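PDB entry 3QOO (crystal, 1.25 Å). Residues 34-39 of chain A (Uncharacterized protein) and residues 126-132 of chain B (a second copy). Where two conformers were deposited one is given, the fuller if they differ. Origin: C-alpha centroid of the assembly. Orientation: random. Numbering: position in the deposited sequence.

Chain A (34-39) ALEEFM
Chain B (126-132) LLEKRVW

How are the two backbones arranged? Chain B residues 126-132 lie within a helix that runs on at both ends, with phi/psi near -60/-45; B:Arg130 N donates to B:Leu126 O at 2.9 Å and B:Val131 N to B:Leu127 O at 3.1 Å. Chain A folds as a type I beta turn from A:Leu35 to A:Phe38, with phi/psi of -69/-13 at A:Glu36 and -82/-15 at A:Glu37, before A:Phe38 extends to -143/163. The CA atoms of A:Leu35 and B:Leu127 stand 9.2 Å apart, and those of A:Glu37 and B:Val131 8.3 Å, so the contact is made by side chains.

Which apolar groups fill that gap? B:Leu127 (chi1 t, chi2 p) and B:Val131 (chi1 t), one helical turn apart, both point toward chain A. B:Leu127 CD2 serves two partners: it lies 3.8 Å from A:Leu35 CD2 and 4.0 Å from A:Phe38 CE2, near the plane of the ring at its edge. A:Leu35 is m,t; its CA-to-CB bond points sideways, but its tip comes nearer. A:Phe38, with chi1 p and chi2 87°, also brings CD2 to 4.3 Å from B:Val131 CG2. Such packing shields hydrocarbon from water.

What happens where the acids meet? A:Glu37 (chi1 -86°, chi2 t, chi3 56°) and B:Glu128 (chi1 t, chi2 p, chi3 46°) bring A:Glu37 OE2 and B:Glu128 OE2 within 2.4 Å. Two carboxylates would repel at that range, so one acid group probably holds a proton and donates it; the geometry does not settle the matter. B:Glu128 was deposited in two conformers, and this describes one. A:Glu37 OE1 also rests 3.6 Å from B:Val131 CG1, bringing the acid alongside the apolar cluster.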

# COMPACT_ATOMS: atom_id res chain seq x y z
N ALA A 34 -11.69 -14.26 -4.32
CA ALA A 34 -10.81 -15.44 -4.29
C ALA A 34 -9.67 -15.32 -3.28
O ALA A 34 -9.07 -16.32 -2.88
CB ALA A 34 -10.23 -15.66 -5.67
N LEU A 35 -9.32 -14.09 -2.87
CA LEU A 35 -8.19 -13.86 -1.97
C LEU A 35 -8.62 -13.52 -0.55
O LEU A 35 -7.84 -12.96 0.19
CB LEU A 35 -7.34 -12.75 -2.56
CG LEU A 35 -6.93 -12.98 -4.02
CD1 LEU A 35 -5.98 -11.91 -4.47
CD2 LEU A 35 -6.32 -14.41 -4.22
N GLU A 36 -9.82 -13.93 -0.16
CA GLU A 36 -10.37 -13.59 1.13
C GLU A 36 -9.66 -14.27 2.30
O GLU A 36 -9.91 -13.89 3.44
CB GLU A 36 -11.82 -14.07 1.18
CG GLU A 36 -12.84 -13.44 0.30
CD GLU A 36 -14.18 -14.16 0.48
OE1 GLU A 36 -14.32 -15.36 0.10
OE2 GLU A 36 -15.10 -13.54 1.01
N GLU A 37 -8.82 -15.26 2.05
CA GLU A 37 -8.20 -16.04 3.12
C GLU A 37 -6.98 -15.38 3.73
O GLU A 37 -6.55 -15.82 4.77
CB GLU A 37 -7.81 -17.46 2.68
CG GLU A 37 -8.93 -18.45 2.79
CD GLU A 37 -8.53 -19.90 2.66
OE1 GLU A 37 -7.65 -20.39 3.40
OE2 GLU A 37 -9.16 -20.60 1.87
N PHE A 38 -6.39 -14.38 3.11
CA PHE A 38 -5.13 -13.85 3.63
C PHE A 38 -5.00 -12.35 3.50
O PHE A 38 -5.72 -11.68 2.76
CB PHE A 38 -3.96 -14.60 2.98
CG PHE A 38 -3.97 -14.59 1.47
CD1 PHE A 38 -3.39 -13.55 0.77
CD2 PHE A 38 -4.50 -15.66 0.78
CE1 PHE A 38 -3.35 -13.58 -0.59
CE2 PHE A 38 -4.48 -15.69 -0.58
CZ PHE A 38 -3.91 -14.66 -1.28
N MSE A 39 -4.06 -11.82 4.27
CA MSE A 39 -3.90 -10.38 4.41
C MSE A 39 -3.49 -9.72 3.10
O MSE A 39 -2.62 -10.23 2.38
CB MSE A 39 -2.83 -10.13 5.48
CG MSE A 39 -2.55 -8.65 5.77
SE MSE A 39 -1.43 -8.36 7.35
CE MSE A 39 -2.88 -7.95 8.32
N LEU B 126 -4.05 -24.66 -6.20
CA LEU B 126 -2.71 -24.67 -5.66
C LEU B 126 -2.52 -23.59 -4.61
O LEU B 126 -1.81 -23.82 -3.63
CB LEU B 126 -1.67 -24.57 -6.78
CG LEU B 126 -1.62 -25.72 -7.77
CD1 LEU B 126 -0.51 -25.48 -8.81
CD2 LEU B 126 -1.48 -27.08 -7.08
N LEU B 127 -3.17 -22.45 -4.77
CA LEU B 127 -3.12 -21.38 -3.77
C LEU B 127 -3.71 -21.88 -2.44
O LEU B 127 -3.13 -21.69 -1.37
CB LEU B 127 -3.90 -20.15 -4.26
CG LEU B 127 -4.04 -18.99 -3.30
CD1 LEU B 127 -2.69 -18.44 -2.89
CD2 LEU B 127 -4.90 -17.89 -3.89
N GLU B 128 -4.86 -22.54 -2.52
CA GLU B 128 -5.53 -23.07 -1.33
C GLU B 128 -4.63 -24.05 -0.62
O GLU B 128 -4.53 -24.03 0.61
CB GLU B 128 -6.85 -23.74 -1.73
CG GLU B 128 -7.75 -24.11 -0.55
CD GLU B 128 -8.45 -22.93 0.05
OE1 GLU B 128 -9.01 -22.11 -0.71
OE2 GLU B 128 -8.48 -22.86 1.29
N LYS B 129 -3.94 -24.89 -1.38
CA LYS B 129 -3.02 -25.86 -0.81
C LYS B 129 -1.80 -25.18 -0.18
O LYS B 129 -1.33 -25.61 0.87
CB LYS B 129 -2.60 -26.90 -1.83
CG LYS B 129 -3.70 -27.88 -2.14
CD LYS B 129 -3.19 -29.09 -2.88
CE LYS B 129 -4.32 -30.10 -3.08
NZ LYS B 129 -5.39 -29.94 -2.07
N ARG B 130 -1.29 -24.12 -0.79
CA ARG B 130 -0.17 -23.39 -0.20
C ARG B 130 -0.53 -22.91 1.19
O ARG B 130 0.24 -23.08 2.14
CB ARG B 130 0.26 -22.20 -1.08
CG ARG B 130 1.51 -21.48 -0.56
CD ARG B 130 2.01 -20.33 -1.40
NE ARG B 130 3.23 -19.78 -0.80
CZ ARG B 130 3.77 -18.60 -1.12
NH1 ARG B 130 3.24 -17.82 -2.05
NH2 ARG B 130 4.86 -18.19 -0.50
N VAL B 131 -1.69 -22.26 1.31
CA VAL B 131 -2.15 -21.71 2.57
C VAL B 131 -2.32 -22.83 3.58
O VAL B 131 -1.93 -22.71 4.73
CB VAL B 131 -3.47 -20.93 2.37
CG1 VAL B 131 -4.03 -20.41 3.68
CG2 VAL B 131 -3.24 -19.77 1.39
N TRP B 132 -2.93 -23.93 3.16
CA TRP B 132 -3.13 -25.08 4.05
C TRP B 132 -1.81 -25.60 4.57
O TRP B 132 -1.65 -25.84 5.77
CB TRP B 132 -3.84 -26.20 3.29
CG TRP B 132 -3.96 -27.48 4.06
CD1 TRP B 132 -3.18 -28.60 3.95
CD2 TRP B 132 -4.90 -27.74 5.10
NE1 TRP B 132 -3.60 -29.55 4.87
CE2 TRP B 132 -4.64 -29.04 5.58
CE3 TRP B 132 -5.94 -26.99 5.67
CZ2 TRP B 132 -5.39 -29.60 6.62
CZ3 TRP B 132 -6.67 -27.54 6.69
CH2 TRP B 132 -6.39 -28.84 7.15